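Local coordinates for protein putative aminopeptidase (Leishmania major, PDB 5NTH) that probably acts as a manganese-dependent metalloaminopeptidase of the M17 leucyl aminopeptidase family, removing residues from the N-termini of peptides, at residues 268-273 against 360-365; 381-386 against 471-476; 458-463 against 485-490. All coordinates share one frame; numbering follows the deposited sequence.

Interaction 1 of 3, residues 268-273 against 360-365; sequences KCAQYP and ENAIGP
Cys269 holds SG anti to its backbone N (chi1 -169°), a torsion that carries the sulphur across to the backbone of Ile363 and Gly364, and Glu360 likewise has CG anti to N (chi1 174°), its CB facing the methyl group of Ala270 and its extended chain carrying the carboxylate on toward a water. Cys269 SG comes to rest 3.7 Å from Gly364 CA, a position where the partner has no side chain of its own, while Cys269 CB sits near the carbonyl oxygen of Ala362. The centre of the contact is made of small groups. Ala270 CB packs 3.8 Å from Glu360 CB and 3.6 Å from Glu360 O, and the Ala362 methyl is directed at the backbone, with Ala362 CB 3.8 Å from Ala270 CA. No direct hydrogen bond joins the two segments, so the fit depends on methyl, sulphur and backbone surfaces. At one end the water adds a polar link: it donates to Glu360 OE1 at 2.9 Å and weakly accepts from Tyr272 N at 3.4 Å. Glu360 OE1 also forms a salt bridge with Arg369 of the second subunit, which would help to balance a carboxylate in this buried setting. Beside the contact, Asn361 donates through ND2 to Asp303, a ligand of both manganese ions, and to the carbonyl of Thr387. The end of strand 349-361 thus serves a second-shell role next to the metal site. Cys269 packs on Pro365 of the second subunit, and this chain's own Pro365 on Gln271 of the third, a reciprocal pattern consistent with a three-fold interface, as in the hexamers of M17 aminopeptidases, at the end of a strand of the catalytic domain that carries the two manganese ions.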
loop_
_atom_site.group_PDB
_atom_site.type_symbol
_atom_site.label_atom_id
_atom_site.label_comp_id
_atom_site.label_asym_id
_atom_site.label_seq_id
_atom_site.Cartn_x
_atom_site.Cartn_y
_atom_site.Cartn_z
ATOM N N LYS A 268 16.873 5.904 24.777
ATOM C CA LYS A 268 18.200 6.526 24.653
ATOM C C LYS A 268 18.314 7.595 23.573
ATOM O O LYS A 268 19.196 8.460 23.620
ATOM C CB LYS A 268 19.302 5.471 24.467
ATOM C CG LYS A 268 19.430 4.780 23.102
ATOM C CD LYS A 268 20.471 3.655 23.193
ATOM C CE LYS A 268 20.553 2.775 21.961
ATOM N NZ LYS A 268 21.451 3.392 20.953
ATOM N N CYS A 269 17.411 7.530 22.606
ATOM C CA CYS A 269 17.422 8.444 21.477
ATOM C C CYS A 269 16.722 9.756 21.747
ATOM O O CYS A 269 16.992 10.740 21.092
ATOM C CB CYS A 269 16.741 7.789 20.299
ATOM S SG CYS A 269 16.998 8.747 18.817
ATOM N N ALA A 270 15.818 9.751 22.702
ATOM C CA ALA A 270 14.934 10.863 22.929
ATOM C C ALA A 270 15.656 12.094 23.438
ATOM O O ALA A 270 16.693 12.005 24.105
ATOM C CB ALA A 270 13.853 10.460 23.920
ATOM N N GLN A 271 15.076 13.244 23.113
ATOM C CA GLN A 271 15.478 14.494 23.691
ATOM C C GLN A 271 15.668 14.319 25.191
ATOM O O GLN A 271 16.788 14.395 25.670
ATOM C CB GLN A 271 14.455 15.589 23.383
ATOM C CG GLN A 271 14.863 16.960 23.899
ATOM C CD GLN A 271 14.043 18.096 23.315
ATOM O OE1 GLN A 271 12.917 17.895 22.866
ATOM N NE2 GLN A 271 14.604 19.302 23.322
ATOM N N TYR A 272 14.600 14.052 25.931
ATOM C CA TYR A 272 14.734 13.899 27.383
ATOM C C TYR A 272 14.733 12.433 27.800
ATOM O O TYR A 272 13.976 11.624 27.229
ATOM C CB TYR A 272 13.668 14.699 28.124
ATOM C CG TYR A 272 13.717 16.129 27.709
ATOM C CD1 TYR A 272 14.898 16.866 27.845
ATOM C CD2 TYR A 272 12.605 16.737 27.131
ATOM C CE1 TYR A 272 14.963 18.168 27.423
ATOM C CE2 TYR A 272 12.650 18.054 26.716
ATOM C CZ TYR A 272 13.829 18.759 26.849
ATOM O OH TYR A 272 13.845 20.060 26.413
ATOM N N PRO A 273 15.563 12.089 28.812
ATOM C CA PRO A 273 15.951 10.688 29.037
ATOM C C PRO A 273 14.931 9.777 29.741
ATOM O O PRO A 273 13.925 10.233 30.261
ATOM C CB PRO A 273 17.234 10.816 29.861
ATOM C CG PRO A 273 17.065 12.097 30.600
ATOM C CD PRO A 273 16.203 12.999 29.778
ATOM N N GLU A 360 10.488 8.329 25.932
ATOM C CA GLU A 360 9.917 8.574 24.588
ATOM C C GLU A 360 10.585 7.613 23.639
ATOM O O GLU A 360 11.801 7.488 23.667
ATOM C CB GLU A 360 10.118 10.003 24.053
ATOM C CG GLU A 360 9.637 10.151 22.589
ATOM C CD GLU A 360 9.534 11.576 22.034
ATOM O OE1 GLU A 360 9.411 12.522 22.836
ATOM O OE2 GLU A 360 9.549 11.756 20.779
ATOM N N ASN A 361 9.788 6.938 22.817
ATOM C CA ASN A 361 10.303 6.171 21.676
ATOM C C ASN A 361 10.484 7.085 20.446
ATOM O O ASN A 361 9.542 7.341 19.673
ATOM C CB ASN A 361 9.384 4.995 21.336
ATOM C CG ASN A 361 10.074 3.960 20.461
ATOM O OD1 ASN A 361 11.300 3.938 20.356
ATOM N ND2 ASN A 361 9.293 3.099 19.833
ATOM N N ALA A 362 11.704 7.586 20.299
ATOM C CA ALA A 362 12.019 8.610 19.321
ATOM C C ALA A 362 12.877 7.985 18.245
ATOM O O ALA A 362 13.459 6.921 18.457
ATOM C CB ALA A 362 12.738 9.772 19.980
ATOM N N ILE A 363 12.939 8.645 17.094
ATOM C CA ILE A 363 13.609 8.098 15.895
ATOM C C ILE A 363 14.812 8.977 15.587
ATOM O O ILE A 363 14.733 10.197 15.705
ATOM C CB ILE A 363 12.655 7.973 14.687
ATOM C CG1 ILE A 363 13.404 7.426 13.457
ATOM C CG2 ILE A 363 12.005 9.306 14.369
ATOM C CD1 ILE A 363 12.568 7.283 12.192
ATOM N N GLY A 364 15.926 8.351 15.209
ATOM C CA GLY A 364 17.200 9.065 15.091
ATOM C C GLY A 364 18.432 8.176 15.055
ATOM O O GLY A 364 18.315 6.958 14.991
ATOM N N PRO A 365 19.632 8.783 15.094
ATOM C CA PRO A 365 20.884 8.007 15.021
ATOM C C PRO A 365 21.127 7.106 16.224
ATOM O O PRO A 365 21.593 5.987 16.061
ATOM C CB PRO A 365 21.973 9.088 14.972
ATOM C CG PRO A 365 21.267 10.349 14.608
ATOM C CD PRO A 365 19.889 10.231 15.151
HETATM O O HOH W 1 11.516 13.658 24.474
#

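Interaction 2 of 3, residues 381-386 against 471-476; sequences SVEVMN and KSPCAD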
loop_
_atom_site.group_PDB
_atom_site.type_symbol
_atom_site.label_atom_id
_atom_site.label_comp_id
_atom_site.label_asym_id
_atom_site.label_seq_id
_atom_site.Cartn_x
_atom_site.Cartn_y
_atom_site.Cartn_z
ATOM N N SER A 381 18.039 -12.100 27.197
ATOM C CA SER A 381 18.467 -11.330 26.035
ATOM C C SER A 381 17.325 -11.210 25.026
ATOM O O SER A 381 16.595 -12.171 24.800
ATOM C CB SER A 381 19.685 -11.995 25.387
ATOM O OG SER A 381 19.350 -13.270 24.878
ATOM N N VAL A 382 17.170 -10.044 24.412
ATOM C CA VAL A 382 16.037 -9.825 23.524
ATOM C C VAL A 382 16.492 -9.355 22.168
ATOM O O VAL A 382 17.261 -8.404 22.072
ATOM C CB VAL A 382 15.039 -8.795 24.105
ATOM C CG1 VAL A 382 13.928 -8.495 23.110
ATOM C CG2 VAL A 382 14.423 -9.344 25.366
ATOM N N GLU A 383 15.992 -9.999 21.122
ATOM C CA GLU A 383 16.309 -9.570 19.759
ATOM C C GLU A 383 15.199 -8.658 19.229
ATOM O O GLU A 383 14.098 -9.112 18.936
ATOM C CB GLU A 383 16.492 -10.758 18.811
ATOM C CG GLU A 383 17.212 -10.341 17.523
ATOM C CD GLU A 383 17.233 -11.404 16.435
ATOM O OE1 GLU A 383 16.559 -12.447 16.618
ATOM O OE2 GLU A 383 17.918 -11.172 15.387
ATOM N N VAL A 384 15.515 -7.387 19.076
ATOM C CA VAL A 384 14.539 -6.400 18.643
ATOM C C VAL A 384 14.260 -6.538 17.168
ATOM O O VAL A 384 15.085 -6.192 16.374
ATOM C CB VAL A 384 15.058 -4.977 18.914
ATOM C CG1 VAL A 384 14.057 -3.933 18.449
ATOM C CG2 VAL A 384 15.354 -4.790 20.406
ATOM N N MET A 385 13.083 -7.015 16.801
ATOM C CA MET A 385 12.685 -7.123 15.388
ATOM C C MET A 385 11.828 -5.975 14.902
ATOM O O MET A 385 11.793 -5.689 13.699
ATOM C CB MET A 385 11.909 -8.405 15.176
ATOM C CG MET A 385 12.667 -9.655 15.554
ATOM S SD MET A 385 13.794 -10.131 14.238
ATOM C CE MET A 385 15.173 -9.013 14.435
ATOM N N ASN A 386 11.102 -5.356 15.822
ATOM C CA ASN A 386 10.318 -4.184 15.529
ATOM C C ASN A 386 10.439 -3.234 16.663
ATOM O O ASN A 386 9.986 -3.563 17.765
ATOM C CB ASN A 386 8.853 -4.517 15.327
ATOM C CG ASN A 386 8.090 -3.339 14.757
ATOM O OD1 ASN A 386 7.953 -2.331 15.430
ATOM N ND2 ASN A 386 7.641 -3.432 13.507
ATOM N N LYS A 471 10.665 -17.325 19.289
ATOM C CA LYS A 471 11.979 -17.933 19.131
ATOM C C LYS A 471 12.872 -17.024 18.267
ATOM O O LYS A 471 12.438 -16.544 17.219
ATOM C CB LYS A 471 11.848 -19.295 18.473
ATOM C CG LYS A 471 11.175 -20.372 19.314
ATOM C CD LYS A 471 11.073 -21.701 18.536
ATOM C CE LYS A 471 11.359 -22.962 19.380
ATOM N NZ LYS A 471 10.386 -23.167 20.506
ATOM N N SER A 472 14.077 -16.764 18.767
ATOM C CA SER A 472 15.140 -16.096 18.051
ATOM C C SER A 472 16.315 -17.051 17.827
ATOM O O SER A 472 16.622 -17.805 18.686
ATOM C CB SER A 472 15.642 -14.932 18.887
ATOM O OG SER A 472 16.803 -14.352 18.314
ATOM N N PRO A 473 17.009 -16.970 16.690
ATOM C CA PRO A 473 18.246 -17.721 16.497
ATOM C C PRO A 473 19.480 -17.284 17.329
ATOM O O PRO A 473 20.438 -18.031 17.396
ATOM C CB PRO A 473 18.551 -17.543 14.984
ATOM C CG PRO A 473 17.705 -16.428 14.479
ATOM C CD PRO A 473 16.660 -16.136 15.523
ATOM N N CYS A 474 19.481 -16.088 17.924
ATOM C CA CYS A 474 20.679 -15.584 18.630
ATOM C C CYS A 474 20.407 -14.844 19.960
ATOM O O CYS A 474 21.262 -14.164 20.521
ATOM C CB CYS A 474 21.432 -14.696 17.676
ATOM S SG CYS A 474 20.499 -13.201 17.280
ATOM N N ALA A 475 19.211 -15.001 20.490
ATOM C CA ALA A 475 18.862 -14.403 21.773
ATOM C C ALA A 475 17.773 -15.228 22.397
ATOM O O ALA A 475 17.198 -16.116 21.765
ATOM C CB ALA A 475 18.397 -12.980 21.585
ATOM N N ASP A 476 17.495 -14.938 23.650
ATOM C CA ASP A 476 16.504 -15.721 24.376
ATOM C C ASP A 476 15.125 -15.607 23.742
ATOM O O ASP A 476 14.419 -16.599 23.647
ATOM C CB ASP A 476 16.497 -15.355 25.864
ATOM C CG ASP A 476 17.766 -15.788 26.556
ATOM O OD1 ASP A 476 18.187 -16.992 26.355
ATOM O OD2 ASP A 476 18.335 -14.917 27.283
#
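Ser381 in an extended conformation and Asp476 with helical backbone angles bring their CA atoms to 5.1 Å, just where the loop 471-476 runs into strand 477-478, the parallel neighbour of strand 381-383 in a small three-stranded mixed sheet. The loop itself holds an ST turn, in which Ser472 OG accepts from Cys474 N, two residues on. At the sheet end, Ser381 and Asp476 grip one another reciprocally. Ser381 N donates to Asp476 OD2 at 2.8 Å along a nearly straight line (176°), meeting the anti side of the carboxylate close to its plane. In return Asp476 N donates to Ser381 OG at 2.8 Å; chi1 of 64° sets OG between its own N and carbonyl carbon, facing that donor. The single proton of the Ser381 hydroxyl could go to Asp476 OD2, a weak bond, or to Ala165 O of the third subunit, also weak, and the choice is not settled. Asp476 OD1 accepts from Ala167 N of that same subunit, so the two carboxylate oxygens serve different chains. Between the polar ends, the methyl of Ala475 fills the middle, with Ala475 CB 4.0 Å from Glu383 CB and near Ser381 OG. Glu383, its chain extended, reaches along the loop to the ST turn and spreads its carboxylate beside Cys474, whose SG lies 3.8 Å from Glu383 OE2. Arg478, on the adjoining strand, forms a salt bridge through NE with Glu383 OE1, which would favour the charged form of this buried acid. The same oxygen takes the turn's hydroxyl: Ser472 OG donates to Glu383 OE1 at 2.6 Å, approaching from above the carboxylate, 43° out of its plane.

Interaction 3 of 3, residues 458-463 against 485-490; sequences PVLYCP and SSAGSS
Ser490, in the first turn of helix 488-497, reaches out to the backbone of Leu460 with a hydroxyl whose chi1 of -33° is twisted well away from a fully staggered setting. In this rotamer OG lies roughly anti to the carbonyl carbon of Ser490 and beside its backbone N, and it forms a hydrogen bond to Leu460 O at 2.8 Å, although another acceptor is within reach of the same proton. The flank of Leu460 closes over the hydroxyl, with Leu460 CB 3.7 Å from Ser490 OG. Val459 approaches the same atom with its CG2 methyl: with CG1 anti to the carbonyl carbon (chi1 -71°), Val459 CG2 falls between N and the carbonyl carbon and stands 4.0 Å from Ser490 OG, a little farther from Ser489 OG. Leu460 sends its side chain to the start of the helix. With CG anti to the backbone N, its CD2 comes 4.3 Å from the methyl of Ala487, the N-cap residue, in a light apolar touch. Ser489 turns its own hydroxyl to a stronger partner, Asp512 OD2, at the end of strand 508-512, and also touches Thr420 of the actinonin pocket; its side chain is about 9 Å from the bound inhibitor. The fourth subunit reaches this region too, where its Thr427 packs on Leu460. Overall, the contact fastens the loop that leaves strand 456-458, outermost of its sheet within this chain, to the beginning of helix 488-497, with Val459 and Ser490 both resting on Tyr435 of the adjacent strand 432-436.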
loop_
_atom_site.group_PDB
_atom_site.type_symbol
_atom_site.label_atom_id
_atom_site.label_comp_id
_atom_site.label_asym_id
_atom_site.label_seq_id
_atom_site.Cartn_x
_atom_site.Cartn_y
_atom_site.Cartn_z
ATOM N N PRO A 458 -11.038 -11.065 29.484
ATOM C CA PRO A 458 -9.922 -11.993 29.387
ATOM C C PRO A 458 -9.373 -12.192 27.989
ATOM O O PRO A 458 -10.128 -12.311 27.058
ATOM C CB PRO A 458 -10.543 -13.321 29.862
ATOM C CG PRO A 458 -11.612 -12.917 30.810
ATOM C CD PRO A 458 -12.194 -11.721 30.132
ATOM N N VAL A 459 -8.066 -12.242 27.847
ATOM C CA VAL A 459 -7.504 -12.783 26.611
ATOM C C VAL A 459 -6.644 -14.018 26.862
ATOM O O VAL A 459 -6.065 -14.179 27.923
ATOM C CB VAL A 459 -6.694 -11.761 25.783
ATOM C CG1 VAL A 459 -7.632 -10.755 25.160
ATOM C CG2 VAL A 459 -5.594 -11.113 26.620
ATOM N N LEU A 460 -6.544 -14.828 25.815
ATOM C CA LEU A 460 -5.871 -16.107 25.848
ATOM C C LEU A 460 -4.596 -16.084 26.691
ATOM O O LEU A 460 -3.736 -15.280 26.445
ATOM C CB LEU A 460 -5.556 -16.531 24.422
ATOM C CG LEU A 460 -4.959 -17.929 24.265
ATOM C CD1 LEU A 460 -5.919 -19.006 24.775
ATOM C CD2 LEU A 460 -4.558 -18.181 22.823
ATOM N N TYR A 461 -4.513 -16.933 27.717
ATOM C CA TYR A 461 -3.253 -17.150 28.448
ATOM C C TYR A 461 -2.757 -18.546 28.053
ATOM O O TYR A 461 -3.418 -19.558 28.350
ATOM C CB TYR A 461 -3.438 -17.046 29.959
ATOM C CG TYR A 461 -2.156 -17.238 30.763
ATOM C CD1 TYR A 461 -1.318 -16.175 31.037
ATOM C CD2 TYR A 461 -1.797 -18.501 31.260
ATOM C CE1 TYR A 461 -0.158 -16.354 31.768
ATOM C CE2 TYR A 461 -0.623 -18.696 31.974
ATOM C CZ TYR A 461 0.176 -17.626 32.218
ATOM O OH TYR A 461 1.290 -17.824 32.920
ATOM N N CYS A 462 -1.609 -18.596 27.378
ATOM C CA CYS A 462 -1.101 -19.842 26.834
ATOM C C CYS A 462 0.370 -19.710 26.492
ATOM O O CYS A 462 0.725 -19.773 25.330
ATOM C CB CYS A 462 -1.913 -20.258 25.604
ATOM S SG CYS A 462 -1.649 -21.986 25.183
ATOM N N PRO A 463 1.233 -19.526 27.510
ATOM C CA PRO A 463 2.665 -19.332 27.307
ATOM C C PRO A 463 3.335 -20.391 26.438
ATOM O O PRO A 463 4.275 -20.070 25.733
ATOM C CB PRO A 463 3.242 -19.411 28.727
ATOM C CG PRO A 463 2.121 -19.055 29.616
ATOM C CD PRO A 463 0.923 -19.658 28.940
ATOM N N SER A 485 -1.433 -12.864 13.325
ATOM C CA SER A 485 -2.577 -13.603 13.898
ATOM C C SER A 485 -2.097 -14.707 14.874
ATOM O O SER A 485 -2.460 -15.907 14.776
ATOM C CB SER A 485 -3.445 -14.199 12.776
ATOM N N SER A 486 -1.223 -14.277 15.776
ATOM C CA SER A 486 -0.773 -15.101 16.874
ATOM C C SER A 486 -1.172 -14.289 18.075
ATOM O O SER A 486 -0.313 -13.701 18.717
ATOM C CB SER A 486 0.753 -15.306 16.834
ATOM N N ALA A 487 -2.481 -14.167 18.304
ATOM C CA ALA A 487 -3.016 -13.728 19.597
ATOM C C ALA A 487 -2.197 -12.577 20.177
ATOM O O ALA A 487 -1.508 -12.723 21.195
ATOM C CB ALA A 487 -3.059 -14.908 20.563
ATOM N N GLY A 488 -2.302 -11.438 19.510
ATOM C CA GLY A 488 -1.371 -10.355 19.648
ATOM C C GLY A 488 -1.322 -9.706 21.001
ATOM O O GLY A 488 -0.236 -9.350 21.450
ATOM N N SER A 489 -2.471 -9.534 21.659
ATOM C CA SER A 489 -2.470 -8.935 23.001
ATOM C C SER A 489 -1.865 -9.858 24.029
ATOM O O SER A 489 -1.148 -9.375 24.894
ATOM C CB SER A 489 -3.845 -8.421 23.498
ATOM O OG SER A 489 -3.651 -7.681 24.716
ATOM N N SER A 490 -2.130 -11.158 23.948
ATOM C CA SER A 490 -1.525 -12.100 24.892
ATOM C C SER A 490 -0.015 -12.131 24.730
ATOM O O SER A 490 0.719 -12.152 25.712
ATOM C CB SER A 490 -2.047 -13.500 24.703
ATOM O OG SER A 490 -3.399 -13.504 24.292
#

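All three contacts belong to the catalytic domain. Interaction 1 closes first along the chain, whereas interactions 2 and 3 interleave, since 458-463 falls between 381-386 and 471-476, and 485-490 follows. The centres of interactions 1 and 2 are about 22 Å apart, those of 2 and 3 about 19 Å, and those of 1 and 3 about 30 Å; none touches another. Interaction 1 uses the end of strand 349-361 and interaction 3 the exit of strand 456-458, both in the large eight-stranded sheet, while interaction 2 belongs to the small three-stranded one. All three join loops to strand or helix ends within the metal-bearing domain, and each also meets neighbouring subunits, the third being shared by interactions 1 and 2.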